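Local coordinates for Cyclase/dehydrase (Mycobacterium smegmatis str. MC2 155, PDB 5Z8O), which is of unknown function but, as a START-superfamily protein related to polyketide cyclases and lipid-transport proteins, probably binds a hydrophobic ligand, at residues S19-S22 with A26-Q29; P28-E33 with E138-Q143; P48-L53 with M79-D84. All blocks are in the same frame, centred on the assembly; numbering follows the deposited sequence. Where two conformers were deposited one is given.

Contact 1. Residues S19-S22 with A26-Q29; sequences SIVS and AYPQ
Val-21 and Tyr-27 meet where two short helices follow each other with a four-residue connection between them. The segment 19-22 is the end of helix 14-22, and 26-29 opens the weakly bonded helix 27-30, whose first turn is tied by Gln-29 N to Ala-26 O at 3.0 Å. The backbones stay well apart: the CA atoms of Ile-20 and Ala-26 are 8.0 Å from each other, those of Val-21 and Tyr-27 8.2 Å. A single long side chain therefore has to span the gap. Tyr-27 sends its ring across to the helix end, and its OH donates a short hydrogen bond of 2.5 Å to the carbonyl O of Val-21. The hydroxyl approaches in the carbonyl plane, on a lone pair of Val-21 O, with a C=O...OH angle of 135°. The ring itself is turned so that CA lies almost in its plane (chi2 6°), and this brings the CD1-CE1 edge, and not a face, against the backbone of the helix. At that edge Tyr-27 CE1 comes within 3.6 Å of the carbonyl O of Ile-20, which lies in the ring plane, so two successive carbonyls of the last turn look at the same ring border. Val-21 adds little beyond its backbone. Its CB points away from Tyr-27, but the CG1 branch still passes 3.8 Å from the Tyr-27 OH and flanks the bond. Along the same CD1-CE1 border Tyr-27 also meets the ring of Trp-30, with the planes nearly perpendicular. The pair of small helices is the one that follows the first strand in the helix-grip fold, and the side chain of Ile-20 leads off from them onto the long helix 119-144, where it packs on Leu-137, Val-141 and Leu-144.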
ATOM      1  N   SER B  19       6.315  21.748   8.725  1.00 26.63           N
ATOM      2  CA  SER B  19       6.925  20.559   9.314  1.00 31.29           C
ATOM      3  C   SER B  19       5.873  19.550   9.762  1.00 33.17           C
ATOM      4  O   SER B  19       6.073  18.337   9.632  1.00 35.42           O
ATOM      5  CB  SER B  19       7.830  20.963  10.482  1.00 39.50           C
ATOM      6  OG  SER B  19       7.087  21.460  11.588  1.00 48.70           O
ATOM      7  N   ILE B  20       4.751  20.026  10.303  1.00 30.57           N
ATOM      8  CA  ILE B  20       3.710  19.110  10.757  1.00 25.01           C
ATOM      9  C   ILE B  20       3.062  18.404   9.574  1.00 20.38           C
ATOM     10  O   ILE B  20       2.923  17.176   9.562  1.00 21.13           O
ATOM     11  CB  ILE B  20       2.661  19.856  11.599  1.00 24.37           C
ATOM     12  CG1 ILE B  20       3.281  20.438  12.869  1.00 23.95           C
ATOM     13  CG2 ILE B  20       1.514  18.928  11.939  1.00 26.25           C
ATOM     14  CD1 ILE B  20       2.332  21.357  13.629  1.00 25.93           C
ATOM     15  N   VAL B  21       2.661  19.174   8.560  1.00 14.49           N
ATOM     16  CA  VAL B  21       1.989  18.603   7.396  1.00 22.83           C
ATOM     17  C   VAL B  21       2.933  17.709   6.597  1.00 24.19           C
ATOM     18  O   VAL B  21       2.500  16.707   6.014  1.00 22.53           O
ATOM     19  CB  VAL B  21       1.399  19.733   6.530  1.00 27.17           C
ATOM     20  CG1 VAL B  21       0.756  19.172   5.269  1.00 31.83           C
ATOM     21  CG2 VAL B  21       0.387  20.535   7.328  1.00 26.65           C
ATOM     22  N   SER B  22       4.227  18.038   6.559  1.00 24.10           N
ATOM     23  CA  SER B  22       5.182  17.243   5.795  1.00 24.04           C
ATOM     24  C   SER B  22       5.637  15.991   6.534  1.00 24.72           C
ATOM     25  O   SER B  22       6.148  15.062   5.895  1.00 21.11           O
ATOM     26  CB  SER B  22       6.408  18.084   5.439  1.00 22.93           C
ATOM     27  OG  SER B  22       7.162  18.394   6.595  0.60 23.81           O
ATOM     28  N   ALA B  26       4.431  10.912  11.142  1.00 17.99           N
ATOM     29  CA  ALA B  26       3.929  11.323  12.447  1.00 17.89           C
ATOM     30  C   ALA B  26       2.424  11.557  12.460  1.00 20.66           C
ATOM     31  O   ALA B  26       1.867  11.834  13.528  1.00 19.40           O
ATOM     32  CB  ALA B  26       4.647  12.591  12.925  1.00 17.35           C
ATOM     33  N   TYR B  27       1.757  11.449  11.309  1.00 20.65           N
ATOM     34  CA  TYR B  27       0.305  11.619  11.260  1.00 18.68           C
ATOM     35  C   TYR B  27      -0.457  10.786  12.288  1.00 20.39           C
ATOM     36  O   TYR B  27      -1.385  11.333  12.908  1.00 19.02           O
ATOM     37  CB  TYR B  27      -0.231  11.299   9.855  1.00 17.03           C
ATOM     38  CG  TYR B  27      -0.068  12.408   8.837  1.00 20.95           C
ATOM     39  CD1 TYR B  27       0.634  13.566   9.139  1.00 15.95           C
ATOM     40  CD2 TYR B  27      -0.655  12.307   7.581  1.00 31.75           C
ATOM     41  CE1 TYR B  27       0.773  14.583   8.209  1.00 21.97           C
ATOM     42  CE2 TYR B  27      -0.528  13.317   6.647  1.00 34.69           C
ATOM     43  CZ  TYR B  27       0.186  14.454   6.966  1.00 32.19           C
ATOM     44  OH  TYR B  27       0.311  15.459   6.034  1.00 32.83           O
ATOM     45  N   PRO B  28      -0.154   9.501  12.512  1.00 15.92           N
ATOM     46  CA  PRO B  28      -0.952   8.731  13.481  1.00 16.33           C
ATOM     47  C   PRO B  28      -0.898   9.272  14.899  1.00 17.34           C
ATOM     48  O   PRO B  28      -1.826   9.008  15.673  1.00 19.50           O
ATOM     49  CB  PRO B  28      -0.343   7.323  13.400  1.00 19.79           C
ATOM     50  CG  PRO B  28       0.320   7.267  12.066  1.00 18.90           C
ATOM     51  CD  PRO B  28       0.851   8.647  11.848  1.00 16.46           C
ATOM     52  N   GLN B  29       0.137  10.040  15.254  1.00 24.66           N
ATOM     53  CA  GLN B  29       0.271  10.546  16.620  1.00 25.56           C
ATOM     54  C   GLN B  29      -0.805  11.567  16.970  1.00 28.13           C
ATOM     55  O   GLN B  29      -1.169  11.700  18.145  1.00 27.91           O
ATOM     56  CB  GLN B  29       1.653  11.166  16.822  1.00 24.56           C
ATOM     57  CG  GLN B  29       2.806  10.194  16.656  1.00 32.18           C
ATOM     58  CD  GLN B  29       4.152  10.894  16.669  1.00 41.01           C
ATOM     59  OE1 GLN B  29       4.282  12.007  17.183  1.00 44.46           O
ATOM     60  NE2 GLN B  29       5.161  10.246  16.097  1.00 42.15           N
TER

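Contact 2. Residues P28-E33 with E138-Q143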
ATOM      1  N   PRO B  28      -0.154   9.501  12.512  1.00 15.92           N
ATOM      2  CA  PRO B  28      -0.952   8.731  13.481  1.00 16.33           C
ATOM      3  C   PRO B  28      -0.898   9.272  14.899  1.00 17.34           C
ATOM      4  O   PRO B  28      -1.826   9.008  15.673  1.00 19.50           O
ATOM      5  CB  PRO B  28      -0.343   7.323  13.400  1.00 19.79           C
ATOM      6  CG  PRO B  28       0.320   7.267  12.066  1.00 18.90           C
ATOM      7  CD  PRO B  28       0.851   8.647  11.848  1.00 16.46           C
ATOM      8  N   GLN B  29       0.137  10.040  15.254  1.00 24.66           N
ATOM      9  CA  GLN B  29       0.271  10.546  16.620  1.00 25.56           C
ATOM     10  C   GLN B  29      -0.805  11.567  16.970  1.00 28.13           C
ATOM     11  O   GLN B  29      -1.169  11.700  18.145  1.00 27.91           O
ATOM     12  CB  GLN B  29       1.653  11.166  16.822  1.00 24.56           C
ATOM     13  CG  GLN B  29       2.806  10.194  16.656  1.00 32.18           C
ATOM     14  CD  GLN B  29       4.152  10.894  16.669  1.00 41.01           C
ATOM     15  OE1 GLN B  29       4.282  12.007  17.183  1.00 44.46           O
ATOM     16  NE2 GLN B  29       5.161  10.246  16.097  1.00 42.15           N
ATOM     17  N   TRP B  30      -1.328  12.292  15.982  1.00 27.39           N
ATOM     18  CA  TRP B  30      -2.284  13.361  16.241  1.00 26.18           C
ATOM     19  C   TRP B  30      -3.591  13.201  15.475  1.00 24.54           C
ATOM     20  O   TRP B  30      -4.466  14.068  15.587  1.00 20.89           O
ATOM     21  CB  TRP B  30      -1.645  14.734  15.962  1.00 24.20           C
ATOM     22  CG  TRP B  30      -1.024  14.915  14.602  1.00 25.02           C
ATOM     23  CD1 TRP B  30       0.225  14.520  14.216  1.00 22.75           C
ATOM     24  CD2 TRP B  30      -1.594  15.595  13.474  1.00 23.03           C
ATOM     25  NE1 TRP B  30       0.455  14.879  12.909  1.00 20.47           N
ATOM     26  CE2 TRP B  30      -0.645  15.542  12.431  1.00 20.73           C
ATOM     27  CE3 TRP B  30      -2.821  16.226  13.238  1.00 21.06           C
ATOM     28  CZ2 TRP B  30      -0.885  16.097  11.172  1.00 20.79           C
ATOM     29  CZ3 TRP B  30      -3.057  16.778  11.988  1.00 19.10           C
ATOM     30  CH2 TRP B  30      -2.092  16.709  10.972  1.00 18.29           C
ATOM     31  N   ASN B  31      -3.736  12.146  14.679  1.00 24.77           N
ATOM     32  CA  ASN B  31      -5.002  11.813  14.021  1.00 26.16           C
ATOM     33  C   ASN B  31      -5.513  10.486  14.571  1.00 25.03           C
ATOM     34  O   ASN B  31      -4.899   9.434  14.305  1.00 24.08           O
ATOM     35  CB  ASN B  31      -4.830  11.743  12.506  1.00 29.23           C
ATOM     36  CG  ASN B  31      -4.487  13.086  11.899  1.00 28.30           C
ATOM     37  OD1 ASN B  31      -3.318  13.395  11.665  1.00 27.27           O
ATOM     38  ND2 ASN B  31      -5.506  13.900  11.651  1.00 27.24           N
ATOM     39  N   PRO B  32      -6.610  10.470  15.334  1.00 29.40           N
ATOM     40  CA  PRO B  32      -7.047   9.209  15.966  1.00 32.84           C
ATOM     41  C   PRO B  32      -7.429   8.106  14.988  1.00 32.58           C
ATOM     42  O   PRO B  32      -7.248   6.923  15.309  1.00 36.44           O
ATOM     43  CB  PRO B  32      -8.253   9.646  16.813  1.00 35.94           C
ATOM     44  CG  PRO B  32      -8.032  11.100  17.066  1.00 36.19           C
ATOM     45  CD  PRO B  32      -7.373  11.630  15.828  1.00 34.22           C
ATOM     46  N   GLU B  33      -7.939   8.448  13.809  1.00 31.92           N
ATOM     47  CA  GLU B  33      -8.408   7.464  12.841  1.00 31.67           C
ATOM     48  C   GLU B  33      -7.314   6.995  11.892  1.00 30.39           C
ATOM     49  O   GLU B  33      -7.563   6.104  11.076  1.00 26.97           O
ATOM     50  CB  GLU B  33      -9.553   8.060  12.021  1.00 38.12           C
ATOM     51  CG  GLU B  33     -10.707   8.562  12.857  1.00 48.13           C
ATOM     52  CD  GLU B  33     -11.373   9.767  12.230  1.00 56.19           C
ATOM     53  OE1 GLU B  33     -11.360   9.874  10.986  1.00 59.05           O
ATOM     54  OE2 GLU B  33     -11.884  10.622  12.983  1.00 59.72           O
ATOM     55  N   GLU B 138      -5.050  21.805  14.738  1.00 26.82           N
ATOM     56  CA  GLU B 138      -5.059  22.757  15.846  1.00 35.27           C
ATOM     57  C   GLU B 138      -4.512  22.123  17.118  1.00 29.85           C
ATOM     58  O   GLU B 138      -3.686  22.719  17.819  1.00 28.01           O
ATOM     59  CB  GLU B 138      -6.476  23.286  16.077  1.00 42.70           C
ATOM     60  CG  GLU B 138      -7.004  24.153  14.951  1.00 52.27           C
ATOM     61  CD  GLU B 138      -8.353  24.766  15.269  1.00 64.08           C
ATOM     62  OE1 GLU B 138      -8.993  24.328  16.250  1.00 70.92           O
ATOM     63  OE2 GLU B 138      -8.777  25.677  14.529  1.00 64.39           O
ATOM     64  N   GLY B 139      -4.969  20.911  17.435  1.00 32.78           N
ATOM     65  CA  GLY B 139      -4.459  20.226  18.611  1.00 34.46           C
ATOM     66  C   GLY B 139      -2.976  19.927  18.515  1.00 34.84           C
ATOM     67  O   GLY B 139      -2.237  20.088  19.489  1.00 35.77           O
ATOM     68  N   ARG B 140      -2.521  19.486  17.339  1.00 29.12           N
ATOM     69  CA  ARG B 140      -1.101  19.212  17.149  1.00 29.04           C
ATOM     70  C   ARG B 140      -0.263  20.481  17.268  1.00 29.26           C
ATOM     71  O   ARG B 140       0.864  20.434  17.776  1.00 25.79           O
ATOM     72  CB  ARG B 140      -0.880  18.540  15.792  1.00 24.50           C
ATOM     73  CG  ARG B 140       0.555  18.151  15.498  1.00 25.49           C
ATOM     74  CD  ARG B 140       1.076  17.171  16.534  1.00 28.44           C
ATOM     75  NE  ARG B 140       2.260  16.457  16.066  1.00 31.85           N
ATOM     76  CZ  ARG B 140       2.823  15.444  16.716  1.00 37.17           C
ATOM     77  NH1 ARG B 140       2.314  15.032  17.869  1.00 40.45           N
ATOM     78  NH2 ARG B 140       3.896  14.845  16.216  1.00 37.49           N
ATOM     79  N   VAL B 141      -0.796  21.617  16.812  1.00 28.39           N
ATOM     80  CA  VAL B 141      -0.076  22.881  16.929  1.00 25.66           C
ATOM     81  C   VAL B 141       0.068  23.277  18.394  1.00 31.01           C
ATOM     82  O   VAL B 141       1.157  23.640  18.851  1.00 34.90           O
ATOM     83  CB  VAL B 141      -0.783  23.975  16.110  1.00 25.85           C
ATOM     84  CG1 VAL B 141      -0.248  25.354  16.473  1.00 27.31           C
ATOM     85  CG2 VAL B 141      -0.600  23.708  14.632  1.00 27.17           C
ATOM     86  N   GLU B 142      -1.030  23.208  19.152  1.00 32.76           N
ATOM     87  CA  GLU B 142      -0.973  23.525  20.575  1.00 43.67           C
ATOM     88  C   GLU B 142      -0.042  22.576  21.316  1.00 47.23           C
ATOM     89  O   GLU B 142       0.673  22.987  22.239  1.00 46.42           O
ATOM     90  CB  GLU B 142      -2.380  23.470  21.174  1.00 51.48           C
ATOM     91  CG  GLU B 142      -2.427  23.447  22.698  1.00 63.01           C
ATOM     92  CD  GLU B 142      -2.181  24.802  23.330  1.00 72.43           C
ATOM     93  OE1 GLU B 142      -2.287  25.826  22.624  1.00 74.94           O
ATOM     94  OE2 GLU B 142      -1.882  24.839  24.544  1.00 75.96           O
ATOM     95  N   GLN B 143      -0.019  21.306  20.912  1.00 48.67           N
ATOM     96  CA  GLN B 143       0.856  20.339  21.563  1.00 50.42           C
ATOM     97  C   GLN B 143       2.326  20.628  21.270  1.00 48.41           C
ATOM     98  O   GLN B 143       3.185  20.438  22.140  1.00 53.24           O
ATOM     99  CB  GLN B 143       0.464  18.924  21.134  1.00 49.05           C
ATOM    100  CG  GLN B 143       1.286  17.812  21.760  1.00 52.69           C
ATOM    101  CD  GLN B 143       1.212  16.523  20.966  1.00 54.89           C
ATOM    102  OE1 GLN B 143       1.011  16.537  19.752  1.00 56.26           O
ATOM    103  NE2 GLN B 143       1.362  15.397  21.652  1.00 56.00           N
TER
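Trp-30 and Arg-140 bring the two backbones to their nearest approach, CA to CA 6.0 Å, where the end of the short helix 27-30 meets the last turns of helix 119-144. Arg-140 does nearly all the work from its side. Its CG stands anti to the backbone N, and a bend at the next bond (chi2 60°) lays the rest of the chain over the indole. CG sits almost straight above the five-membered ring of Trp-30, 3.8 Å from its centroid, a clear CH-pi contact. Further out, Arg-140 NE comes 3.4 Å from Trp-30 CD1, and the guanidinium runs on past the rim of the indole with its plane only 20° from that of the ring. The methylene chain and the charged group thus share one face of the tryptophan. This is where the helix-grip fold of the Bet v 1-like proteins closes on itself: the long C-terminal helix, more than a hundred residues further along the chain, returns to the small helices, and Trp-30 also packs on Ala-136 and Leu-137 one turn earlier in that helix. The end of the guanidinium is held from two sides. Arg-140 NH2 gives a hydrogen bond to Gln-29 OE1 at 3.0 Å, bent at the hydrogen (148°); the donor stands above the carbonyl plane, away from the lone-pair directions, and the amide and guanidinium planes are steeply turned to each other. From within its own helix Gln-143, one turn on, offers OE1 to Arg-140 NH1 at 2.7 Å, in a bond that is also bent. Neither oxygen lies quite in the guanidinium plane, but together with the indole face they fix how the group is rotated. The aliphatic part of Arg-140 also borders Ile-20 of helix 14-22.

Contact 3. Residues P48-L53 with M79-D84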
ATOM      1  N   PRO B  48       9.479  12.621   0.378  1.00 17.41           N
ATOM      2  CA  PRO B  48       8.644  11.461   0.049  1.00 14.92           C
ATOM      3  C   PRO B  48       7.834  11.681  -1.219  1.00 12.47           C
ATOM      4  O   PRO B  48       7.269  12.754  -1.444  1.00 12.75           O
ATOM      5  CB  PRO B  48       7.737  11.320   1.277  1.00 19.13           C
ATOM      6  CG  PRO B  48       8.520  11.948   2.388  1.00 21.80           C
ATOM      7  CD  PRO B  48       9.286  13.076   1.767  1.00 20.76           C
ATOM      8  N   SER B  49       7.787  10.646  -2.055  1.00 16.57           N
ATOM      9  CA  SER B  49       7.029  10.678  -3.298  1.00 17.11           C
ATOM     10  C   SER B  49       5.840   9.727  -3.302  1.00 13.59           C
ATOM     11  O   SER B  49       4.972   9.850  -4.179  1.00 12.96           O
ATOM     12  CB  SER B  49       7.945  10.352  -4.487  1.00 17.39           C
ATOM     13  OG  SER B  49       8.498   9.057  -4.356  1.00 19.88           O
ATOM     14  N   GLN B  50       5.770   8.794  -2.353  1.00 14.44           N
ATOM     15  CA  GLN B  50       4.673   7.836  -2.290  1.00 16.73           C
ATOM     16  C   GLN B  50       4.477   7.392  -0.847  1.00 16.58           C
ATOM     17  O   GLN B  50       5.452   7.135  -0.135  1.00 13.81           O
ATOM     18  CB  GLN B  50       4.945   6.620  -3.188  1.00 17.00           C
ATOM     19  CG  GLN B  50       3.764   5.663  -3.324  1.00 17.29           C
ATOM     20  CD  GLN B  50       4.108   4.420  -4.125  1.00 16.22           C
ATOM     21  OE1 GLN B  50       5.183   3.843  -3.968  1.00 17.32           O
ATOM     22  NE2 GLN B  50       3.191   4.002  -4.993  1.00 14.97           N
ATOM     23  N   LEU B  51       3.218   7.309  -0.420  1.00 15.48           N
ATOM     24  CA  LEU B  51       2.880   6.966   0.954  1.00 11.91           C
ATOM     25  C   LEU B  51       1.892   5.811   0.993  1.00 13.60           C
ATOM     26  O   LEU B  51       1.080   5.637   0.082  1.00 12.78           O
ATOM     27  CB  LEU B  51       2.255   8.151   1.711  1.00 13.83           C
ATOM     28  CG  LEU B  51       2.970   9.497   1.728  1.00 14.68           C
ATOM     29  CD1 LEU B  51       2.055  10.556   2.336  1.00 17.65           C
ATOM     30  CD2 LEU B  51       4.273   9.395   2.509  1.00 18.97           C
ATOM     31  N   ARG B  52       1.954   5.039   2.077  1.00 15.61           N
ATOM     32  CA  ARG B  52       0.862   4.170   2.493  1.00 12.74           C
ATOM     33  C   ARG B  52       0.207   4.767   3.731  1.00 12.41           C
ATOM     34  O   ARG B  52       0.897   5.104   4.700  1.00 14.52           O
ATOM     35  CB  ARG B  52       1.349   2.750   2.795  1.00 15.02           C
ATOM     36  CG  ARG B  52       0.294   1.894   3.498  1.00 12.64           C
ATOM     37  CD  ARG B  52       0.773   0.476   3.836  1.00 10.91           C
ATOM     38  NE  ARG B  52      -0.235  -0.228   4.629  1.00 15.60           N
ATOM     39  CZ  ARG B  52      -0.304  -1.549   4.773  1.00 20.06           C
ATOM     40  NH1 ARG B  52       0.577  -2.337   4.171  1.00 18.58           N
ATOM     41  NH2 ARG B  52      -1.263  -2.084   5.517  1.00 20.08           N
ATOM     42  N   LEU B  53      -1.120   4.889   3.704  1.00 16.55           N
ATOM     43  CA  LEU B  53      -1.890   5.417   4.826  1.00 18.13           C
ATOM     44  C   LEU B  53      -2.907   4.368   5.249  1.00 19.02           C
ATOM     45  O   LEU B  53      -3.727   3.928   4.433  1.00 18.56           O
ATOM     46  CB  LEU B  53      -2.588   6.726   4.449  1.00 21.20           C
ATOM     47  CG  LEU B  53      -3.366   7.428   5.564  1.00 25.90           C
ATOM     48  CD1 LEU B  53      -2.434   8.288   6.401  1.00 30.09           C
ATOM     49  CD2 LEU B  53      -4.512   8.259   4.995  1.00 27.79           C
ATOM     50  N   MET B  79      -2.186  12.648  -4.410  1.00 18.28           N
ATOM     51  CA  MET B  79      -3.110  12.036  -5.357  1.00 20.64           C
ATOM     52  C   MET B  79      -3.173  10.549  -5.061  1.00 18.58           C
ATOM     53  O   MET B  79      -2.165   9.849  -5.199  1.00 17.67           O
ATOM     54  CB  MET B  79      -2.667  12.268  -6.805  1.00 25.53           C
ATOM     55  CG  MET B  79      -2.585  13.724  -7.204  1.00 29.05           C
ATOM     56  SD  MET B  79      -2.073  13.939  -8.919  1.00 33.53           S
ATOM     57  CE  MET B  79      -3.476  13.233  -9.780  1.00 36.04           C
ATOM     58  N   LEU B  80      -4.346  10.075  -4.651  1.00 20.00           N
ATOM     59  CA  LEU B  80      -4.532   8.654  -4.404  1.00 19.89           C
ATOM     60  C   LEU B  80      -4.254   7.860  -5.673  1.00 18.50           C
ATOM     61  O   LEU B  80      -4.771   8.179  -6.745  1.00 17.66           O
ATOM     62  CB  LEU B  80      -5.955   8.384  -3.916  1.00 21.96           C
ATOM     63  CG  LEU B  80      -6.276   6.921  -3.594  1.00 24.43           C
ATOM     64  CD1 LEU B  80      -5.490   6.462  -2.375  1.00 19.78           C
ATOM     65  CD2 LEU B  80      -7.768   6.716  -3.386  1.00 30.57           C
ATOM     66  N   GLN B  81      -3.412   6.838  -5.551  1.00 14.87           N
ATOM     67  CA  GLN B  81      -3.164   5.926  -6.659  1.00 16.27           C
ATOM     68  C   GLN B  81      -4.095   4.724  -6.602  1.00 21.04           C
ATOM     69  O   GLN B  81      -4.615   4.292  -7.636  1.00 20.10           O
ATOM     70  CB  GLN B  81      -1.705   5.464  -6.646  1.00 17.20           C
ATOM     71  CG  GLN B  81      -0.711   6.583  -6.912  1.00 18.25           C
ATOM     72  CD  GLN B  81       0.711   6.167  -6.633  1.00 18.67           C
ATOM     73  OE1 GLN B  81       0.990   5.510  -5.632  1.00 19.52           O
ATOM     74  NE2 GLN B  81       1.627   6.558  -7.512  1.00 22.97           N
ATOM     75  N   GLN B  82      -4.296   4.168  -5.409  1.00 19.53           N
ATOM     76  CA  GLN B  82      -5.247   3.082  -5.207  1.00 16.50           C
ATOM     77  C   GLN B  82      -5.598   3.065  -3.729  1.00 17.76           C
ATOM     78  O   GLN B  82      -4.710   3.182  -2.881  1.00 19.94           O
ATOM     79  CB  GLN B  82      -4.668   1.727  -5.650  1.00 14.68           C
ATOM     80  CG  GLN B  82      -5.664   0.553  -5.645  1.00 19.52           C
ATOM     81  CD  GLN B  82      -6.055   0.065  -4.256  1.00 16.46           C
ATOM     82  OE1 GLN B  82      -5.321   0.247  -3.287  1.00 17.10           O
ATOM     83  NE2 GLN B  82      -7.233  -0.542  -4.154  1.00 18.72           N
ATOM     84  N   GLY B  83      -6.883   2.952  -3.424  1.00 19.66           N
ATOM     85  CA  GLY B  83      -7.302   2.890  -2.039  1.00 19.07           C
ATOM     86  C   GLY B  83      -8.644   2.213  -1.918  1.00 24.74           C
ATOM     87  O   GLY B  83      -9.380   2.063  -2.898  1.00 27.74           O
ATOM     88  N   ASP B  84      -8.951   1.788  -0.696  1.00 23.38           N
ATOM     89  CA  ASP B  84     -10.284   1.282  -0.415  1.00 21.89           C
ATOM     90  C   ASP B  84     -11.294   2.416  -0.539  1.00 27.12           C
ATOM     91  O   ASP B  84     -11.009   3.560  -0.175  1.00 30.35           O
ATOM     92  CB  ASP B  84     -10.350   0.670   0.987  1.00 16.66           C
ATOM     93  CG  ASP B  84      -9.485  -0.568   1.127  1.00 21.26           C
ATOM     94  OD1 ASP B  84      -9.849  -1.617   0.547  1.00 21.15           O
ATOM     95  OD2 ASP B  84      -8.451  -0.500   1.828  1.00 19.11           O
TER
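Gln-50 and Gln-81 are joined by one hydrogen bond, from Gln-50 NE2 to Gln-81 OE1 at 2.7 Å. It is close to straight (166° at the hydrogen), lies in the plane of the Gln-50 amide and meets a lone pair of the acceptor in its carbonyl plane; the two amide planes are turned 80° to each other. Both chains are extended beyond CG and together span the 9.2 Å between the CA atoms of Gln-50 and Gln-81. The strands 48-57 and 75-83 are not neighbours in the antiparallel sheet: strand 60-69 runs between them, and the two glutamines reach across it. Gln-81 sits in a classic beta bulge, in which it and Gln-82 both face Ile-65. Packing is slight. Gln-50 CG touches Gln-81 OE1 at 3.6 Å, and Gln-81 also rests on Ile-65 and Ala-67 of the strand it spans. Polar links run on into the second subunit, where Gln-50 NE2 bonds Gln-50 OE1 of the other copy. Beside this, Arg-52 and Asp-84 form reciprocal salt bridges with Asp-84 and Arg-52 of the neighbouring subunit.

Overall arrangement
Contacts 1 and 2 are parts of one region at the small helices. Their centres are 8 Å apart, both use helix 27-30, and Ile-20 joins them: its CG2 lies 3.8 Å from Arg-140 CG and 3.8 Å from Trp-30 CZ2. Contact 1 links the two short helices to each other, and contact 2 fastens the second of them to the C-terminal helix. Contact 3 belongs to the sheet and the dimer interface instead. Its centre is about 15 Å from that of contact 1 and about 21 Å from that of contact 2, and it touches neither, the nearest atoms being about 5 and 6 Å away.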